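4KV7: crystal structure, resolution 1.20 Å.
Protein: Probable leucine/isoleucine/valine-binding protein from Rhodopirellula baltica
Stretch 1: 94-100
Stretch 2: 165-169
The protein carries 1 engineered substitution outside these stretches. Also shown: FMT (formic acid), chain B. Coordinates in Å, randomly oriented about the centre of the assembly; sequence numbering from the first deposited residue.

Stretch 1, residues 94-100: GTPTAIT
Stretch 2, residues 165-169: NDSYG

Two helix starts meet here by van der Waals packing alone, with no hydrogen bond between them and a formic acid molecule, probably from the crystallisation liquor, lodged at the junction. Gly-94 (phi/psi 113/156) occupies the N-cap position before the helix that begins at Thr-95 (-85/-56) and runs on near -65/-40, with Ala-98 N to Gly-94 O 3.1 Å and Ile-99 N to Thr-95 O 2.9 Å; a CB on Gly-94 would clash with Thr-97 OG1. Asp-166, extended at -164/-167, caps the second helix: with chi1 p, Asp-166 OD1 accepts weak bonds from Tyr-168 N (2.9 Å) and Gly-169 N (3.3 Å). In register, Thr-95 CA lies 5.2 Å from Tyr-168 CA and Pro-96 CA 5.7 Å from Ser-167 CA.

Ser-167 (chi1 p) is the hub. Ser-167 OG lies 3.4 Å from Pro-96 CA and 3.6 Å from both Thr-95 CG2 and Ile-99 CD1. Ile-99 takes m, t. The Pro-96 ring, C-gamma endo, places Pro-96 CD 4.0 Å from Tyr-168 CB.

Thr-95 (chi1 m) donates two hydrogen bonds to the formic acid: Thr-95 N to FMT O2, 2.8 Å, and Thr-95 OG1 to FMT O1, 2.6 Å. Tyr-168 (chi1 t, chi2 39°) points CA-to-CB sideways, its end leading away, and covers the ligand with a ring face, Tyr-168 CG 3.1 Å from FMT C.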

ATOM      1  N   GLY A  94       5.990  -3.719  -0.085  1.00  7.74           N
ATOM      2  CA  GLY A  94       7.214  -2.938  -0.105  1.00  8.51           C
ATOM      3  C   GLY A  94       7.897  -2.712  -1.436  1.00  8.04           C
ATOM      4  O   GLY A  94       7.754  -3.486  -2.382  1.00  8.61           O
ATOM      5  N   THR A  95       8.669  -1.631  -1.483  1.00  8.31           N
ATOM      6  CA  THR A  95       9.399  -1.226  -2.678  1.00  8.82           C
ATOM      7  C   THR A  95      10.763  -1.911  -2.846  1.00  9.21           C
ATOM      8  O   THR A  95      10.990  -2.550  -3.873  1.00  9.94           O
ATOM      9  CB  THR A  95       9.510   0.314  -2.746  1.00  8.20           C
ATOM     10  OG1 THR A  95       8.191   0.877  -2.837  1.00  8.48           O
ATOM     11  CG2 THR A  95      10.354   0.757  -3.925  1.00 10.06           C
ATOM     12  N   PRO A  96      11.670  -1.801  -1.852  1.00  8.72           N
ATOM     13  CA  PRO A  96      12.934  -2.516  -2.062  1.00 10.44           C
ATOM     14  C   PRO A  96      12.736  -4.033  -2.176  1.00  9.58           C
ATOM     15  O   PRO A  96      13.484  -4.699  -2.901  1.00 11.34           O
ATOM     16  CB  PRO A  96      13.760  -2.150  -0.818  1.00 11.30           C
ATOM     17  CG  PRO A  96      12.741  -1.662   0.198  1.00 10.00           C
ATOM     18  CD  PRO A  96      11.691  -0.998  -0.614  1.00 10.03           C
ATOM     19  N   THR A  97      11.735  -4.562  -1.482  1.00  9.38           N
ATOM     20  CA  THR A  97      11.373  -5.969  -1.615  1.00  9.81           C
ATOM     21  C   THR A  97      10.843  -6.264  -3.031  1.00 10.13           C
ATOM     22  O   THR A  97      11.298  -7.214  -3.679  1.00 11.05           O
ATOM     23  CB  THR A  97      10.353  -6.349  -0.561  1.00  9.36           C
ATOM     24  OG1 THR A  97       9.324  -5.354  -0.599  1.00 10.00           O
ATOM     25  CG2 THR A  97      10.984  -6.386   0.837  1.00 10.91           C
ATOM     26  N   ALA A  98       9.913  -5.456  -3.539  1.00  9.25           N
ATOM     27  CA  ALA A  98       9.404  -5.651  -4.902  1.00 10.44           C
ATOM     28  C   ALA A  98      10.520  -5.583  -5.938  1.00 10.06           C
ATOM     29  O   ALA A  98      10.517  -6.330  -6.915  1.00 11.36           O
ATOM     30  CB  ALA A  98       8.318  -4.637  -5.238  1.00  9.98           C
ATOM     31  N   ILE A  99      11.472  -4.683  -5.744  1.00 10.19           N
ATOM     32  CA  ILE A  99      12.543  -4.533  -6.714  1.00 11.36           C
ATOM     33  C   ILE A  99      13.378  -5.823  -6.813  1.00 11.14           C
ATOM     34  O   ILE A  99      13.826  -6.210  -7.898  1.00 12.62           O
ATOM     35  CB  ILE A  99      13.360  -3.265  -6.422  1.00 12.30           C
ATOM     36  CG1 ILE A  99      12.527  -2.036  -6.812  1.00 12.78           C
ATOM     37  CG2 ILE A  99      14.687  -3.288  -7.160  1.00 14.79           C
ATOM     38  CD1 ILE A  99      13.060  -0.724  -6.279  1.00 14.67           C
ATOM     39  N   THR A 100      13.553  -6.506  -5.685  1.00 11.66           N
ATOM     40  CA  THR A 100      14.167  -7.832  -5.662  1.00 12.74           C
ATOM     41  C   THR A 100      13.242  -8.926  -6.226  1.00 12.39           C
ATOM     42  O   THR A 100      13.690  -9.836  -6.938  1.00 13.25           O
ATOM     43  CB  THR A 100      14.585  -8.175  -4.221  1.00 14.05           C
ATOM     44  OG1 THR A 100      15.585  -7.240  -3.794  1.00 15.43           O
ATOM     45  CG2 THR A 100      15.118  -9.601  -4.112  1.00 16.11           C
ATOM     46  N   ASN A 165      15.609   5.646   3.969  1.00  9.46           N
ATOM     47  CA  ASN A 165      16.811   5.849   3.176  1.00 10.78           C
ATOM     48  C   ASN A 165      17.079   4.675   2.242  1.00 10.46           C
ATOM     49  O   ASN A 165      18.056   3.946   2.399  1.00 10.99           O
ATOM     50  CB  ASN A 165      18.003   6.110   4.094  1.00 11.19           C
ATOM     51  CG  ASN A 165      19.065   6.952   3.437  1.00 11.55           C
ATOM     52  OD1 ASN A 165      18.894   7.433   2.318  1.00 12.67           O
ATOM     53  ND2 ASN A 165      20.175   7.151   4.140  1.00 14.58           N
ATOM     54  N   ASP A 166      16.181   4.502   1.276  1.00 10.39           N
ATOM     55  CA  ASP A 166      16.236   3.399   0.324  1.00  9.49           C
ATOM     56  C   ASP A 166      15.327   3.728  -0.846  1.00  9.95           C
ATOM     57  O   ASP A 166      14.877   4.875  -0.990  1.00  9.88           O
ATOM     58  CB  ASP A 166      15.865   2.046   0.975  1.00 10.49           C
ATOM     59  CG  ASP A 166      14.434   1.991   1.489  1.00  9.74           C
ATOM     60  OD1 ASP A 166      13.629   2.893   1.175  1.00 10.01           O
ATOM     61  OD2 ASP A 166      14.105   1.004   2.193  1.00 11.15           O
ATOM     62  N   SER A 167      15.045   2.729  -1.675  1.00  9.05           N
ATOM     63  CA  SER A 167      14.245   2.966  -2.873  1.00  9.25           C
ATOM     64  C   SER A 167      12.805   3.402  -2.587  1.00  8.68           C
ATOM     65  O   SER A 167      12.179   4.058  -3.429  1.00  9.53           O
ATOM     66  CB  SER A 167      14.243   1.732  -3.761  1.00 10.89           C
ATOM     67  OG  SER A 167      13.818   0.590  -3.036  1.00 10.78           O
ATOM     68  N   TYR A 168      12.257   3.053  -1.425  1.00  8.85           N
ATOM     69  CA  TYR A 168      10.926   3.516  -1.041  1.00  8.21           C
ATOM     70  C   TYR A 168      10.949   5.017  -0.792  1.00  7.95           C
ATOM     71  O   TYR A 168      10.188   5.786  -1.401  1.00  8.39           O
ATOM     72  CB  TYR A 168      10.447   2.760   0.207  1.00  7.96           C
ATOM     73  CG  TYR A 168       9.274   3.356   0.943  1.00  7.63           C
ATOM     74  CD1 TYR A 168       8.198   3.938   0.267  1.00  8.48           C
ATOM     75  CD2 TYR A 168       9.216   3.293   2.332  1.00  8.49           C
ATOM     76  CE1 TYR A 168       7.120   4.428   0.952  1.00  7.84           C
ATOM     77  CE2 TYR A 168       8.144   3.796   3.035  1.00  7.81           C
ATOM     78  CZ  TYR A 168       7.101   4.384   2.340  1.00  8.09           C
ATOM     79  OH  TYR A 168       6.019   4.900   3.022  1.00  8.30           O
ATOM     80  N   GLY A 169      11.817   5.443   0.114  1.00  8.18           N
ATOM     81  CA  GLY A 169      11.896   6.850   0.435  1.00  9.76           C
ATOM     82  C   GLY A 169      12.294   7.674  -0.769  1.00  8.29           C
ATOM     83  O   GLY A 169      11.752   8.769  -0.979  1.00  9.47           O
TER
HETATM   84  C   FMT B 501       7.449   0.862   0.486  1.00  7.70           C
HETATM   85  O1  FMT B 501       6.892   1.072  -0.600  1.00  8.08           O
HETATM   86  O2  FMT B 501       8.442   0.141   0.655  1.00  8.33           O